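Local coordinates for protein malate dehydrogenase (Entamoeba histolytica, PDB 3I0P) that probably catalyses the NAD-dependent interconversion of malate and oxaloacetate, at residues 220-223 / 224-227; 296-299 / 300-303; 90-93 / 94-97. All coordinates share one frame; numbering follows the deposited sequence.

Interaction 1 (220-223 / 224-227); sequences ELLE and NYPK
N224 turns both its backbone N-H and its side-chain amide onto the carbonyl of E220. ND2 of N224 lies 2.7 Å from E220 O, a well-bent bond with an N-H...O angle of 131°, while N of N224 reaches the same oxygen at 3.2 Å. With CG anti to the carbonyl carbon and beside the backbone N (chi1 -67°), the amide of this last helical residue is folded back onto a carbonyl of the final turn, so one oxygen takes two donors from one residue. The straighter bond of the turn comes next, Y225 N to L221 O at 2.9 Å. The K227 chain, bent near its end, then brings NZ back to E223 O at 3.2 Å, from above the carbonyl plane. The carboxylate of E223 is not in contact with that ammonium, although the opposite charges may attract weakly.

Packing is looser. The Y225 ring meets L221 O at an edge, its CD1 stands 4.3 Å from L221 CG, and its CE1 lies 4.4 Å from L222 CD2. The CD of P226 lies over one face of the tyrosine ring, offset toward the rim.

Y225 also packs on R148 and S150, its side chain about 10 Å from a bound NAD. At this C-terminal end of helix 218-224, L221 and L222 rest on F192 of helix 189-197, and N224 touches M209 of strand 207-209 and A230 of strand 230-232.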
ATOM      1  N   GLU A 220     -10.236 -10.138 -25.684  1.00 47.24           N
ATOM      2  CA  GLU A 220      -8.978  -9.694 -26.289  1.00 47.41           C
ATOM      3  C   GLU A 220      -7.799  -9.761 -25.315  1.00 47.12           C
ATOM      4  O   GLU A 220      -6.720 -10.254 -25.668  1.00 47.04           O
ATOM      5  CB  GLU A 220      -9.117  -8.279 -26.854  1.00 47.78           C
ATOM      6  CG  GLU A 220      -9.894  -8.189 -28.176  1.00 49.36           C
ATOM      7  CD  GLU A 220      -9.614  -6.890 -28.941  1.00 51.34           C
ATOM      8  OE1 GLU A 220      -9.911  -5.787 -28.409  1.00 51.81           O
ATOM      9  OE2 GLU A 220      -9.096  -6.979 -30.079  1.00 51.56           O
ATOM     10  N   LEU A 221      -8.019  -9.275 -24.091  1.00 46.66           N
ATOM     11  CA  LEU A 221      -7.010  -9.340 -23.035  1.00 46.03           C
ATOM     12  C   LEU A 221      -6.678 -10.783 -22.649  1.00 45.80           C
ATOM     13  O   LEU A 221      -5.505 -11.173 -22.627  1.00 45.63           O
ATOM     14  CB  LEU A 221      -7.461  -8.571 -21.788  1.00 45.89           C
ATOM     15  CG  LEU A 221      -6.471  -8.793 -20.641  1.00 45.12           C
ATOM     16  CD1 LEU A 221      -5.417  -7.704 -20.630  1.00 44.18           C
ATOM     17  CD2 LEU A 221      -7.159  -8.913 -19.302  1.00 44.14           C
ATOM     18  N   LEU A 222      -7.719 -11.558 -22.350  1.00 45.36           N
ATOM     19  CA  LEU A 222      -7.563 -12.926 -21.858  1.00 45.13           C
ATOM     20  C   LEU A 222      -6.775 -13.835 -22.794  1.00 45.23           C
ATOM     21  O   LEU A 222      -6.047 -14.719 -22.337  1.00 45.41           O
ATOM     22  CB  LEU A 222      -8.924 -13.544 -21.562  1.00 44.92           C
ATOM     23  CG  LEU A 222      -9.667 -12.932 -20.378  1.00 44.58           C
ATOM     24  CD1 LEU A 222     -11.104 -13.408 -20.367  1.00 44.13           C
ATOM     25  CD2 LEU A 222      -8.957 -13.273 -19.064  1.00 44.28           C
ATOM     26  N   GLU A 223      -6.925 -13.609 -24.096  1.00 45.23           N
ATOM     27  CA  GLU A 223      -6.281 -14.448 -25.103  1.00 45.35           C
ATOM     28  C   GLU A 223      -4.868 -13.991 -25.433  1.00 44.69           C
ATOM     29  O   GLU A 223      -3.999 -14.822 -25.722  1.00 44.74           O
ATOM     30  CB  GLU A 223      -7.123 -14.495 -26.382  1.00 45.76           C
ATOM     31  CG  GLU A 223      -8.186 -15.592 -26.392  1.00 47.62           C
ATOM     32  CD  GLU A 223      -9.233 -15.393 -27.484  1.00 50.26           C
ATOM     33  OE1 GLU A 223     -10.405 -15.784 -27.253  1.00 51.15           O
ATOM     34  OE2 GLU A 223      -8.887 -14.845 -28.564  1.00 50.49           O
ATOM     35  N   ASN A 224      -4.652 -12.672 -25.387  1.00 43.83           N
ATOM     36  CA  ASN A 224      -3.406 -12.064 -25.847  1.00 42.63           C
ATOM     37  C   ASN A 224      -2.362 -11.816 -24.761  1.00 42.23           C
ATOM     38  O   ASN A 224      -1.164 -11.760 -25.064  1.00 42.28           O
ATOM     39  CB  ASN A 224      -3.695 -10.774 -26.618  1.00 42.58           C
ATOM     40  CG  ASN A 224      -4.412 -11.028 -27.940  1.00 41.81           C
ATOM     41  OD1 ASN A 224      -3.921 -11.763 -28.794  1.00 41.22           O
ATOM     42  ND2 ASN A 224      -5.572 -10.409 -28.114  1.00 40.91           N
ATOM     43  N   TYR A 225      -2.804 -11.674 -23.507  1.00 41.54           N
ATOM     44  CA  TYR A 225      -1.867 -11.434 -22.399  1.00 40.71           C
ATOM     45  C   TYR A 225      -0.938 -12.624 -22.133  1.00 40.83           C
ATOM     46  O   TYR A 225       0.232 -12.408 -21.807  1.00 40.80           O
ATOM     47  CB  TYR A 225      -2.559 -10.911 -21.115  1.00 40.28           C
ATOM     48  CG  TYR A 225      -2.887 -11.943 -20.044  1.00 38.66           C
ATOM     49  CD1 TYR A 225      -4.209 -12.337 -19.810  1.00 36.92           C
ATOM     50  CD2 TYR A 225      -1.880 -12.507 -19.245  1.00 36.63           C
ATOM     51  CE1 TYR A 225      -4.522 -13.278 -18.832  1.00 34.74           C
ATOM     52  CE2 TYR A 225      -2.187 -13.455 -18.264  1.00 35.62           C
ATOM     53  CZ  TYR A 225      -3.510 -13.833 -18.066  1.00 35.05           C
ATOM     54  OH  TYR A 225      -3.825 -14.764 -17.105  1.00 34.67           O
ATOM     55  N   PRO A 226      -1.438 -13.878 -22.274  1.00 40.76           N
ATOM     56  CA  PRO A 226      -0.494 -15.000 -22.147  1.00 40.72           C
ATOM     57  C   PRO A 226       0.473 -15.076 -23.322  1.00 40.63           C
ATOM     58  O   PRO A 226       1.546 -15.661 -23.186  1.00 40.69           O
ATOM     59  CB  PRO A 226      -1.405 -16.239 -22.109  1.00 40.72           C
ATOM     60  CG  PRO A 226      -2.752 -15.718 -21.732  1.00 40.55           C
ATOM     61  CD  PRO A 226      -2.829 -14.361 -22.365  1.00 40.64           C
ATOM     62  N   LYS A 227       0.094 -14.477 -24.454  1.00 40.68           N
ATOM     63  CA  LYS A 227       0.962 -14.383 -25.640  1.00 40.85           C
ATOM     64  C   LYS A 227       1.958 -13.207 -25.553  1.00 40.58           C
ATOM     65  O   LYS A 227       2.808 -13.029 -26.440  1.00 40.57           O
ATOM     66  CB  LYS A 227       0.125 -14.228 -26.921  1.00 40.99           C
ATOM     67  CG  LYS A 227      -0.808 -15.385 -27.277  1.00 41.75           C
ATOM     68  CD  LYS A 227      -1.658 -15.005 -28.504  1.00 43.56           C
ATOM     69  CE  LYS A 227      -2.416 -16.195 -29.108  1.00 44.69           C
ATOM     70  NZ  LYS A 227      -3.670 -16.515 -28.362  1.00 44.89           N
TER

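Interaction 2 (296-299 / 300-303); sequences DLNE and FKKN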
ATOM      1  N   ASP A 296      -4.813  -0.453  24.280  1.00 26.69           N
ATOM      2  CA  ASP A 296      -5.985  -1.267  24.592  1.00 27.15           C
ATOM      3  C   ASP A 296      -6.739  -1.612  23.307  1.00 27.04           C
ATOM      4  O   ASP A 296      -6.964  -0.728  22.472  1.00 27.33           O
ATOM      5  CB  ASP A 296      -6.920  -0.477  25.524  1.00 27.51           C
ATOM      6  CG  ASP A 296      -8.101  -1.311  26.020  1.00 28.69           C
ATOM      7  OD1 ASP A 296      -7.915  -2.075  26.997  1.00 28.59           O
ATOM      8  OD2 ASP A 296      -9.208  -1.198  25.433  1.00 29.73           O
ATOM      9  N   LEU A 297      -7.138  -2.876  23.159  1.00 26.71           N
ATOM     10  CA  LEU A 297      -7.795  -3.338  21.927  1.00 26.74           C
ATOM     11  C   LEU A 297      -9.136  -2.667  21.643  1.00 26.78           C
ATOM     12  O   LEU A 297      -9.382  -2.207  20.523  1.00 26.60           O
ATOM     13  CB  LEU A 297      -7.953  -4.865  21.926  1.00 26.69           C
ATOM     14  CG  LEU A 297      -8.548  -5.569  20.698  1.00 26.38           C
ATOM     15  CD1 LEU A 297      -7.979  -5.062  19.370  1.00 26.49           C
ATOM     16  CD2 LEU A 297      -8.338  -7.066  20.825  1.00 26.73           C
ATOM     17  N   ASN A 298      -9.999  -2.614  22.655  1.00 27.10           N
ATOM     18  CA  ASN A 298     -11.329  -2.020  22.500  1.00 27.32           C
ATOM     19  C   ASN A 298     -11.270  -0.528  22.272  1.00 27.44           C
ATOM     20  O   ASN A 298     -12.087   0.024  21.531  1.00 27.44           O
ATOM     21  CB  ASN A 298     -12.228  -2.352  23.693  1.00 27.31           C
ATOM     22  CG  ASN A 298     -12.650  -3.805  23.703  1.00 27.44           C
ATOM     23  OD1 ASN A 298     -13.211  -4.310  22.721  1.00 27.89           O
ATOM     24  ND2 ASN A 298     -12.366  -4.493  24.798  1.00 26.17           N
ATOM     25  N   GLU A 299     -10.290   0.117  22.897  1.00 27.71           N
ATOM     26  CA  GLU A 299     -10.077   1.542  22.709  1.00 28.33           C
ATOM     27  C   GLU A 299      -9.630   1.789  21.263  1.00 27.77           C
ATOM     28  O   GLU A 299     -10.105   2.733  20.619  1.00 28.09           O
ATOM     29  CB  GLU A 299      -9.054   2.063  23.721  1.00 29.03           C
ATOM     30  CG  GLU A 299      -9.480   3.321  24.473  1.00 31.84           C
ATOM     31  CD  GLU A 299      -8.289   4.016  25.148  1.00 37.10           C
ATOM     32  OE1 GLU A 299      -7.703   3.406  26.079  1.00 38.28           O
ATOM     33  OE2 GLU A 299      -7.943   5.166  24.746  1.00 37.95           O
ATOM     34  N   PHE A 300      -8.752   0.914  20.757  1.00 26.93           N
ATOM     35  CA  PHE A 300      -8.322   0.920  19.352  1.00 26.16           C
ATOM     36  C   PHE A 300      -9.464   0.613  18.379  1.00 25.61           C
ATOM     37  O   PHE A 300      -9.638   1.326  17.384  1.00 25.07           O
ATOM     38  CB  PHE A 300      -7.173  -0.070  19.136  1.00 26.50           C
ATOM     39  CG  PHE A 300      -6.833  -0.313  17.682  1.00 26.82           C
ATOM     40  CD1 PHE A 300      -5.784   0.379  17.073  1.00 26.44           C
ATOM     41  CD2 PHE A 300      -7.550  -1.241  16.926  1.00 26.47           C
ATOM     42  CE1 PHE A 300      -5.458   0.156  15.738  1.00 26.18           C
ATOM     43  CE2 PHE A 300      -7.234  -1.462  15.585  1.00 27.16           C
ATOM     44  CZ  PHE A 300      -6.182  -0.763  14.991  1.00 26.46           C
ATOM     45  N   LYS A 301     -10.228  -0.447  18.657  1.00 24.97           N
ATOM     46  CA  LYS A 301     -11.414  -0.764  17.843  1.00 24.89           C
ATOM     47  C   LYS A 301     -12.352   0.435  17.727  1.00 24.72           C
ATOM     48  O   LYS A 301     -12.891   0.703  16.649  1.00 25.03           O
ATOM     49  CB  LYS A 301     -12.192  -1.947  18.402  1.00 24.73           C
ATOM     50  CG  LYS A 301     -11.522  -3.294  18.244  1.00 25.91           C
ATOM     51  CD  LYS A 301     -12.459  -4.359  18.765  1.00 27.44           C
ATOM     52  CE  LYS A 301     -11.765  -5.675  18.929  1.00 27.79           C
ATOM     53  NZ  LYS A 301     -12.779  -6.745  19.088  1.00 28.55           N
ATOM     54  N   LYS A 302     -12.533   1.142  18.842  1.00 24.20           N
ATOM     55  CA  LYS A 302     -13.367   2.335  18.922  1.00 23.95           C
ATOM     56  C   LYS A 302     -12.845   3.448  17.994  1.00 23.22           C
ATOM     57  O   LYS A 302     -13.608   4.081  17.256  1.00 23.04           O
ATOM     58  CB  LYS A 302     -13.430   2.788  20.392  1.00 24.60           C
ATOM     59  CG  LYS A 302     -13.831   4.240  20.635  1.00 26.52           C
ATOM     60  CD  LYS A 302     -15.177   4.355  21.336  1.00 28.67           C
ATOM     61  CE  LYS A 302     -15.425   5.805  21.794  1.00 30.28           C
ATOM     62  NZ  LYS A 302     -15.587   6.766  20.653  1.00 30.46           N
ATOM     63  N   ASN A 303     -11.535   3.662  18.019  1.00 22.37           N
ATOM     64  CA  ASN A 303     -10.908   4.682  17.196  1.00 21.42           C
ATOM     65  C   ASN A 303     -11.110   4.403  15.686  1.00 21.48           C
ATOM     66  O   ASN A 303     -11.466   5.309  14.923  1.00 21.42           O
ATOM     67  CB  ASN A 303      -9.429   4.791  17.584  1.00 20.81           C
ATOM     68  CG  ASN A 303      -8.795   6.129  17.204  1.00 19.78           C
ATOM     69  OD1 ASN A 303      -7.744   6.487  17.741  1.00 19.73           O
ATOM     70  ND2 ASN A 303      -9.404   6.855  16.277  1.00 16.81           N
TER
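K301 lies back along the first turn of its helix, against L297 and N298. Its CB sits over the backbone, 3.5 Å from L297 O. Because chi1 is -71°, with CG anti to the carbonyl carbon, CG turns toward the preceding turn and reaches the same oxygen at 3.3 Å. The chain then runs extended. CD passes N298 OD1 at 4.0 Å, the two side chains lying side by side and pointing the same way. CE meets the branch point of the leucine, 3.7 Å from L297 CG, and also faces L297 CD1, so the aliphatic lysine chain crosses the leucine obliquely. The leucine presents its branch there with CG anti to its own backbone N (chi1 -177°). The lysine side chain also touches D173 of a loop.

Beneath the side chains the helical bonds are regular: K301 N to L297 O spans 2.7 Å and F300 N to D296 O 3.0 Å. F300 leaves the helix on a different side, roughly at right angles to the lysine chain, and its side chain packs on V291 and R295 and on C260 of the second subunit. E299 and N303 also pack on that subunit, through I263 and F266 respectively, while their polar ends both bind R295; K302 NZ pairs with D306.

D296 closes the turn from before its start: OD2 accepts from E299 N at 3.1 Å through its anti lone pair. This is a classical aspartate N-cap, here placed where helix 297-312 begins at the interface between the two subunits.

Interaction 3 (90-93 / 94-97); sequences NGFG and HVNG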
ATOM      1  N   ASN A  90       4.753 -27.225  -3.001  1.00 21.49           N
ATOM      2  CA  ASN A  90       3.773 -27.260  -4.096  1.00 21.01           C
ATOM      3  C   ASN A  90       2.342 -27.561  -3.611  1.00 20.51           C
ATOM      4  O   ASN A  90       1.502 -28.043  -4.374  1.00 20.64           O
ATOM      5  CB  ASN A  90       4.237 -28.197  -5.241  1.00 20.72           C
ATOM      6  CG  ASN A  90       3.290 -28.189  -6.446  1.00 20.98           C
ATOM      7  OD1 ASN A  90       2.917 -29.240  -6.948  1.00 22.91           O
ATOM      8  ND2 ASN A  90       2.900 -27.014  -6.900  1.00 20.57           N
ATOM      9  N   GLY A  91       2.066 -27.249  -2.346  1.00 19.86           N
ATOM     10  CA  GLY A  91       0.716 -27.415  -1.800  1.00 19.16           C
ATOM     11  C   GLY A  91      -0.259 -26.314  -2.197  1.00 18.64           C
ATOM     12  O   GLY A  91       0.060 -25.436  -3.009  1.00 18.36           O
ATOM     13  N   PHE A  92      -1.455 -26.367  -1.619  1.00 18.13           N
ATOM     14  CA  PHE A  92      -2.459 -25.323  -1.793  1.00 17.79           C
ATOM     15  C   PHE A  92      -1.993 -24.030  -1.146  1.00 17.88           C
ATOM     16  O   PHE A  92      -1.539 -24.034   0.006  1.00 18.08           O
ATOM     17  CB  PHE A  92      -3.731 -25.688  -1.062  1.00 17.56           C
ATOM     18  CG  PHE A  92      -4.444 -26.885  -1.597  1.00 17.76           C
ATOM     19  CD1 PHE A  92      -5.183 -26.805  -2.783  1.00 17.65           C
ATOM     20  CD2 PHE A  92      -4.455 -28.075  -0.867  1.00 16.35           C
ATOM     21  CE1 PHE A  92      -5.889 -27.912  -3.247  1.00 17.65           C
ATOM     22  CE2 PHE A  92      -5.162 -29.175  -1.319  1.00 16.24           C
ATOM     23  CZ  PHE A  92      -5.879 -29.100  -2.509  1.00 16.59           C
ATOM     24  N   GLY A  93      -2.150 -22.918  -1.857  1.00 17.65           N
ATOM     25  CA  GLY A  93      -1.837 -21.620  -1.282  1.00 17.34           C
ATOM     26  C   GLY A  93      -2.608 -21.383   0.001  1.00 16.97           C
ATOM     27  O   GLY A  93      -2.097 -20.762   0.926  1.00 16.57           O
ATOM     28  N   HIS A  94      -3.839 -21.892   0.043  1.00 17.11           N
ATOM     29  CA  HIS A  94      -4.734 -21.736   1.193  1.00 17.03           C
ATOM     30  C   HIS A  94      -4.184 -22.474   2.387  1.00 16.89           C
ATOM     31  O   HIS A  94      -4.319 -22.010   3.521  1.00 17.12           O
ATOM     32  CB  HIS A  94      -6.129 -22.264   0.875  1.00 17.23           C
ATOM     33  CG  HIS A  94      -6.495 -22.156  -0.568  1.00 17.73           C
ATOM     34  ND1 HIS A  94      -6.112 -23.097  -1.500  1.00 17.28           N
ATOM     35  CD2 HIS A  94      -7.186 -21.210  -1.247  1.00 18.45           C
ATOM     36  CE1 HIS A  94      -6.567 -22.743  -2.687  1.00 18.87           C
ATOM     37  NE2 HIS A  94      -7.224 -21.603  -2.563  1.00 18.71           N
ATOM     38  N   VAL A  95      -3.550 -23.618   2.129  1.00 16.78           N
ATOM     39  CA  VAL A  95      -2.893 -24.384   3.183  1.00 16.81           C
ATOM     40  C   VAL A  95      -1.678 -23.612   3.697  1.00 17.20           C
ATOM     41  O   VAL A  95      -1.557 -23.373   4.897  1.00 17.34           O
ATOM     42  CB  VAL A  95      -2.522 -25.812   2.702  1.00 16.77           C
ATOM     43  CG1 VAL A  95      -1.584 -26.507   3.689  1.00 15.96           C
ATOM     44  CG2 VAL A  95      -3.787 -26.637   2.483  1.00 16.60           C
ATOM     45  N   ASN A  96      -0.794 -23.206   2.785  1.00 17.50           N
ATOM     46  CA  ASN A  96       0.406 -22.460   3.155  1.00 18.04           C
ATOM     47  C   ASN A  96       0.027 -21.123   3.808  1.00 18.52           C
ATOM     48  O   ASN A  96       0.568 -20.751   4.863  1.00 18.29           O
ATOM     49  CB  ASN A  96       1.327 -22.257   1.938  1.00 18.03           C
ATOM     50  CG  ASN A  96       1.812 -23.586   1.331  1.00 18.22           C
ATOM     51  OD1 ASN A  96       2.329 -24.453   2.033  1.00 18.70           O
ATOM     52  ND2 ASN A  96       1.645 -23.738   0.020  1.00 17.80           N
ATOM     53  N   GLY A  97      -0.931 -20.431   3.193  1.00 18.79           N
ATOM     54  CA  GLY A  97      -1.415 -19.151   3.690  1.00 19.35           C
ATOM     55  C   GLY A  97      -1.981 -19.198   5.101  1.00 19.78           C
ATOM     56  O   GLY A  97      -1.629 -18.363   5.946  1.00 19.92           O
TER
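F92 meets H94 and V95 through its CB, which sits where the loop turns into helix. The imidazole comes up edge-on: ND1 of H94 is 3.5 Å from F92 CB, and that carbon lies in the plane of the histidine ring. V95 supplies one branch, CG2, at 3.7 Å from F92 CB. This branch stands beside the valine's backbone N while CG1 is anti to it (chi1 168°), and it also touches CD2 of the phenylalanine ring.

The backbone of F92 is the second element. Its O accepts N96 N at 3.0 Å and takes a weaker bond from V95 N. The next turn follows with G97 N to G93 O at 2.6 Å. F92 therefore holds the N-cap position of helix 93-111, the connecting helix of a beta-alpha-beta crossover that leaves strand 83-87 and returns in the parallel, adjacent strand 113-121.

N96 folds over the start of this helix, its CG 3.6 Å from F92 O, but its ND2 is hydrogen-bonded to S121 OG, and with the bond from T122 OG1 to G91 O this fastens the loop to the end of the returning strand. N90 bonds instead to other parts of the chain, ND2 to M67 O and OD1 to K279 NZ. F92 and H94 pack on V35 of helix 29-45, and the H94 ring meets that of Y59 with their planes inclined at about 55°; the histidine side chain is about 8 Å from a bound NAD.

From the N terminus, interaction 3 (90-97) comes first, completing the loop between strand 83-87 and helix 93-111 just as the helix begins. Interaction 1 (220-227) follows at the opposite kind of boundary, where helix 218-224 ends and the chain turns toward strand 230-232. Interaction 2 (296-303) comes last, starting helix 297-312 after strand 282-290. Each closes one local turn, so they run in series, neither nested nor crossing. Interactions 1 and 2 flank the chain's centre from opposite sides, their centres about 47 Å apart. Interaction 3 is the buried one, tied to the seven-stranded sheet; interaction 1 sets the end of helix 218-224 against helix 189-197 and the two-stranded sheet, and interaction 2 faces the second subunit.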